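Local coordinates for SusD homolog (Bacteroides thetaiotaomicron VPI-5482, PDB 3IV0), which is of unknown function but, as a SusD homolog of the outer membrane, probably binds glycans at the cell surface for uptake, at residues Y374-A379 / V434-V439; T386-L391 / S409-A414. All blocks are in the same frame, centred on the assembly; numbering follows the deposited sequence.

Contact 1: Y374-A379 / V434-V439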
loop_
_atom_site.group_PDB
_atom_site.type_symbol
_atom_site.label_atom_id
_atom_site.label_comp_id
_atom_site.label_asym_id
_atom_site.label_seq_id
_atom_site.Cartn_x
_atom_site.Cartn_y
_atom_site.Cartn_z
ATOM N N TYR A 374 -1.105 15.115 -2.153
ATOM C CA TYR A 374 -1.463 16.383 -2.782
ATOM C C TYR A 374 -0.615 17.506 -2.170
ATOM O O TYR A 374 0.049 18.255 -2.871
ATOM C CB TYR A 374 -2.964 16.583 -2.591
ATOM C CG TYR A 374 -3.615 17.768 -3.209
ATOM C CD1 TYR A 374 -2.966 18.614 -4.076
ATOM C CD2 TYR A 374 -4.952 17.999 -2.962
ATOM C CE1 TYR A 374 -3.639 19.695 -4.650
ATOM C CE2 TYR A 374 -5.613 19.059 -3.535
ATOM C CZ TYR A 374 -4.950 19.914 -4.351
ATOM O OH TYR A 374 -5.590 21.010 -4.893
ATOM N N ALA A 375 -0.563 17.554 -0.842
ATOM C CA ALA A 375 0.284 18.539 -0.183
ATOM C C ALA A 375 1.744 18.378 -0.592
ATOM O O ALA A 375 2.443 19.375 -0.824
ATOM C CB ALA A 375 0.156 18.423 1.319
ATOM N N GLU A 376 2.260 17.150 -0.616
ATOM C CA GLU A 376 3.635 16.908 -0.965
ATOM C C GLU A 376 3.959 17.467 -2.338
ATOM O O GLU A 376 5.005 18.097 -2.533
ATOM C CB GLU A 376 3.876 15.396 -0.955
ATOM C CG GLU A 376 5.234 14.979 -1.434
ATOM C CD GLU A 376 5.445 13.488 -1.415
ATOM O OE1 GLU A 376 4.739 12.804 -0.674
ATOM O OE2 GLU A 376 6.355 13.025 -2.148
ATOM N N ALA A 377 3.105 17.225 -3.322
ATOM C CA ALA A 377 3.333 17.676 -4.690
ATOM C C ALA A 377 3.306 19.186 -4.752
ATOM O O ALA A 377 4.143 19.804 -5.416
ATOM C CB ALA A 377 2.305 17.054 -5.686
ATOM N N LEU A 378 2.345 19.794 -4.098
ATOM C CA LEU A 378 2.283 21.269 -4.066
ATOM C C LEU A 378 3.542 21.826 -3.451
ATOM O O LEU A 378 4.137 22.790 -3.987
ATOM C CB LEU A 378 1.105 21.746 -3.249
ATOM C CG LEU A 378 -0.224 21.700 -3.954
ATOM C CD1 LEU A 378 -1.324 21.970 -2.931
ATOM C CD2 LEU A 378 -0.248 22.734 -5.095
ATOM N N ALA A 379 3.967 21.276 -2.312
ATOM C CA ALA A 379 5.140 21.783 -1.657
ATOM C C ALA A 379 6.381 21.627 -2.529
ATOM O O ALA A 379 7.246 22.511 -2.588
ATOM C CB ALA A 379 5.321 21.127 -0.296
ATOM N N VAL A 434 11.641 4.998 -0.525
ATOM C CA VAL A 434 12.268 4.775 -1.817
ATOM C C VAL A 434 11.927 5.889 -2.821
ATOM O O VAL A 434 12.821 6.431 -3.472
ATOM C CB VAL A 434 11.887 3.389 -2.389
ATOM C CG1 VAL A 434 12.310 3.229 -3.854
ATOM C CG2 VAL A 434 12.480 2.262 -1.511
ATOM N N ARG A 435 10.640 6.230 -2.942
ATOM C CA ARG A 435 10.235 7.156 -3.987
ATOM C C ARG A 435 10.687 8.582 -3.686
ATOM O O ARG A 435 10.689 9.402 -4.573
ATOM C CB ARG A 435 8.707 7.128 -4.214
ATOM C CG ARG A 435 7.936 7.633 -3.011
ATOM C CD ARG A 435 6.428 7.617 -3.219
ATOM N NE ARG A 435 5.737 8.211 -2.086
ATOM C CZ ARG A 435 5.676 9.516 -1.843
ATOM N NH1 ARG A 435 6.259 10.376 -2.637
ATOM N NH2 ARG A 435 5.017 9.949 -0.794
ATOM N N THR A 436 11.024 8.874 -2.440
ATOM C CA THR A 436 11.530 10.210 -2.078
ATOM C C THR A 436 13.054 10.215 -2.034
ATOM O O THR A 436 13.655 11.285 -1.814
ATOM C CB THR A 436 10.995 10.658 -0.693
ATOM O OG1 THR A 436 11.442 9.713 0.297
ATOM C CG2 THR A 436 9.477 10.822 -0.700
ATOM N N GLY A 437 13.718 9.076 -2.183
ATOM C CA GLY A 437 15.174 9.020 -2.019
ATOM C C GLY A 437 15.607 9.087 -0.553
ATOM O O GLY A 437 16.805 9.089 -0.234
ATOM N N LYS A 438 14.685 9.082 0.365
ATOM C CA LYS A 438 15.028 9.227 1.763
ATOM C C LYS A 438 15.553 7.927 2.351
ATOM O O LYS A 438 16.084 7.934 3.454
ATOM C CB LYS A 438 13.856 9.796 2.577
ATOM C CG LYS A 438 13.660 11.281 2.311
ATOM C CD LYS A 438 12.415 11.831 2.950
ATOM C CE LYS A 438 12.451 13.345 3.052
ATOM N NZ LYS A 438 12.224 14.070 1.793
ATOM N N VAL A 439 15.410 6.814 1.626
ATOM C CA VAL A 439 15.864 5.509 2.080
ATOM C C VAL A 439 17.372 5.449 2.265
ATOM O O VAL A 439 17.873 4.562 2.987
ATOM C CB VAL A 439 15.357 4.367 1.171
ATOM C CG1 VAL A 439 16.123 4.260 -0.166
ATOM C CG2 VAL A 439 15.366 2.996 1.924
#

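Contact 2: T386-L391 / S409-A414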
loop_
_atom_site.group_PDB
_atom_site.type_symbol
_atom_site.label_atom_id
_atom_site.label_comp_id
_atom_site.label_asym_id
_atom_site.label_seq_id
_atom_site.Cartn_x
_atom_site.Cartn_y
_atom_site.Cartn_z
ATOM N N THR A 386 0.797 27.854 0.911
ATOM C CA THR A 386 -0.340 28.058 1.779
ATOM C C THR A 386 -1.380 26.922 1.622
ATOM O O THR A 386 -1.926 26.402 2.618
ATOM C CB THR A 386 -0.952 29.468 1.608
ATOM O OG1 THR A 386 -1.355 29.645 0.264
ATOM C CG2 THR A 386 0.079 30.531 1.976
ATOM N N LYS A 387 -1.645 26.522 0.380
ATOM C CA LYS A 387 -2.586 25.432 0.154
ATOM C C LYS A 387 -1.996 24.114 0.631
ATOM O O LYS A 387 -2.704 23.284 1.200
ATOM C CB LYS A 387 -2.978 25.318 -1.326
ATOM C CG LYS A 387 -3.962 24.207 -1.621
ATOM C CD LYS A 387 -5.340 24.545 -1.133
ATOM C CE LYS A 387 -6.429 23.765 -1.863
ATOM N NZ LYS A 387 -7.780 24.190 -1.376
ATOM N N ALA A 388 -0.712 23.929 0.416
ATOM C CA ALA A 388 -0.058 22.742 0.958
ATOM C C ALA A 388 -0.235 22.629 2.476
ATOM O O ALA A 388 -0.551 21.569 2.995
ATOM C CB ALA A 388 1.406 22.705 0.573
ATOM N N CYS A 389 -0.052 23.733 3.203
ATOM C CA CYS A 389 -0.317 23.770 4.626
ATOM C C CYS A 389 -1.747 23.493 4.977
ATOM O O CYS A 389 -2.035 22.788 5.935
ATOM C CB CYS A 389 0.120 25.113 5.238
ATOM S SG CYS A 389 1.858 25.398 5.351
ATOM N N GLU A 390 -2.677 24.057 4.223
ATOM C CA GLU A 390 -4.087 23.807 4.471
ATOM C C GLU A 390 -4.402 22.309 4.429
ATOM O O GLU A 390 -5.129 21.791 5.282
ATOM C CB GLU A 390 -4.936 24.581 3.477
ATOM C CG GLU A 390 -6.417 24.488 3.639
ATOM C CD GLU A 390 -7.131 25.022 2.405
ATOM O OE1 GLU A 390 -6.916 26.211 2.076
ATOM O OE2 GLU A 390 -7.870 24.249 1.759
ATOM N N LEU A 391 -3.923 21.639 3.383
ATOM C CA LEU A 391 -4.113 20.208 3.234
ATOM C C LEU A 391 -3.492 19.439 4.400
ATOM O O LEU A 391 -4.141 18.596 4.996
ATOM C CB LEU A 391 -3.550 19.774 1.884
ATOM C CG LEU A 391 -4.354 20.245 0.666
ATOM C CD1 LEU A 391 -3.455 20.174 -0.582
ATOM C CD2 LEU A 391 -5.609 19.419 0.448
ATOM N N SER A 409 11.657 23.889 2.523
ATOM C CA SER A 409 12.165 22.619 3.006
ATOM C C SER A 409 11.510 22.192 4.299
ATOM O O SER A 409 11.245 20.993 4.489
ATOM C CB SER A 409 13.677 22.693 3.149
ATOM O OG SER A 409 14.220 22.870 1.859
ATOM N N GLU A 410 11.222 23.117 5.204
ATOM C CA GLU A 410 10.586 22.753 6.449
ATOM C C GLU A 410 9.202 22.148 6.198
ATOM O O GLU A 410 8.800 21.195 6.873
ATOM C CB GLU A 410 10.478 23.969 7.375
ATOM C CG GLU A 410 10.059 23.631 8.766
ATOM C CD GLU A 410 10.203 24.776 9.760
ATOM O OE1 GLU A 410 9.986 25.955 9.394
ATOM O OE2 GLU A 410 10.529 24.483 10.935
ATOM N N LEU A 411 8.490 22.689 5.223
ATOM C CA LEU A 411 7.150 22.201 4.869
ATOM C C LEU A 411 7.258 20.818 4.220
ATOM O O LEU A 411 6.497 19.902 4.560
ATOM C CB LEU A 411 6.408 23.207 3.983
ATOM C CG LEU A 411 5.024 22.752 3.504
ATOM C CD1 LEU A 411 4.144 22.396 4.713
ATOM C CD2 LEU A 411 4.461 23.836 2.601
HETATM N N MSE A 412 8.191 20.621 3.316
HETATM C CA MSE A 412 8.373 19.320 2.695
HETATM C C MSE A 412 8.695 18.267 3.746
HETATM O O MSE A 412 8.102 17.158 3.744
HETATM C CB MSE A 412 9.498 19.401 1.673
HETATM C CG MSE A 412 9.170 20.301 0.500
HETATM SE SE MSE A 412 10.495 20.379 -0.843
HETATM C CE MSE A 412 10.389 22.318 -1.348
ATOM N N ASP A 413 9.558 18.584 4.694
ATOM C CA ASP A 413 9.866 17.673 5.778
ATOM C C ASP A 413 8.627 17.399 6.602
ATOM O O ASP A 413 8.354 16.261 6.988
ATOM C CB ASP A 413 10.970 18.218 6.713
ATOM C CG ASP A 413 12.362 18.104 6.149
ATOM O OD1 ASP A 413 12.549 17.561 5.052
ATOM O OD2 ASP A 413 13.281 18.603 6.844
ATOM N N ALA A 414 7.862 18.430 6.948
ATOM C CA ALA A 414 6.671 18.237 7.772
ATOM C C ALA A 414 5.704 17.246 7.130
ATOM O O ALA A 414 5.078 16.458 7.817
ATOM C CB ALA A 414 5.948 19.598 8.047
#

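Contact 1: Y374-A379 / V434-V439
Glu-376 and Arg-435 reach toward each other from two helices and meet in a bidentate salt bridge, carboxylate against the NH1/NH2 end of the guanidinium. Arg-435 NH1 donates to Glu-376 OE2 at 2.7 Å, and Arg-435 NH2 to Glu-376 OE1 at 2.9 Å. Both bonds are nearly straight, with N-H...O angles of 172° and 166°. Each oxygen is approached on its syn side, and the two flat groups are only 18° from coplanar, so the paired bonds resist rotation of either group about its last torsion. Beside this pair, Thr-436 CG2 makes a looser contact with Glu-376 OE2 at 4.1 Å.

Two long side chains span a backbone gap of 12.2 Å between Glu-376 CA and Arg-435 CA. Glu-376 runs straight out from its helix, CG anti to the backbone N and CD anti to CA. Arg-435 is likewise stretched from CG to NE. The bridge thereby links helix 367-381 to the C-terminal end of helix 429-436, two elements of the largely helical SusD fold.

Further out, Asp-432 OD1 forms a second salt bridge with the guanidinium, at Arg-435 NE. Leu-214 and Trp-215 of helix 202-219 pack against the arginine, while Ile-415 and Arg-419 of helix 408-422 touch Glu-376. Arg-419 also brings its NE close to Arg-435 NH2, so the carboxylate lies among positive charge that would probably favour its ionised form. Thr-436 turns OG1 back to the carbonyl of Asp-432, and Gly-437, with positive phi, is the first residue to leave helical geometry.

Contact 2: T386-L391 / S409-A414
Leu-411 points its forked end at helix 385-398, with CD2 set against Ala-388 and CD1 against Cys-389. Leu-411 CD2 lies 3.8 Å from Ala-388 CB, and CD1 3.8 Å from Cys-389 SG. The sulfur also has CD2 within 4.1 Å, so it touches both branches of the fork. With CG anti to the backbone N (chi1 177°), Leu-411 stands out from its own helix and carries both methyls across the gap. Ala-388 faces it directly with a short stub; in Cys-389 the bond to CB runs crosswise to the other segment, and SG, swung beside the backbone N (chi1 -71°), makes the contact.

All three residues are buried, and no hydrogen bond crosses between the segments: this is apolar helix-to-helix packing. The small side chains on one helix let the backbones approach to 7.6 Å between Cys-389 CA and Leu-411 CA. On another side of helix 385-398, Lys-387 NZ pairs with Glu-390 OE2 one turn along.

Asp-385 and Leu-392 of the same helix extend the surface that Leu-411 packs on, and Leu-392 also meets Ala-414. Leu-391 and Lys-387 turn instead to helix 367-381, which places helix 385-398 against both that helix and helix 408-422.

Overall arrangement
Coming from the N terminus, the chain enters helix 367-381, where contact 1 opens, then passes directly into helix 385-398 and the first half of contact 2. Contact 2 closes first, when helix 408-422 packs back on helix 385-398. Helix 429-436 follows, and its end completes contact 1, so the shorter loop is nested inside the longer one. The two centres are 11 Å apart and the contacts touch: Tyr-374 and Leu-378 pack on Leu-391, and Ala-375 on the backbone of Ala-388, while Ala-379 lies against selenomethionine Met-412. Together they join four successive helices within the SusD family region, one by charge and one by apolar packing.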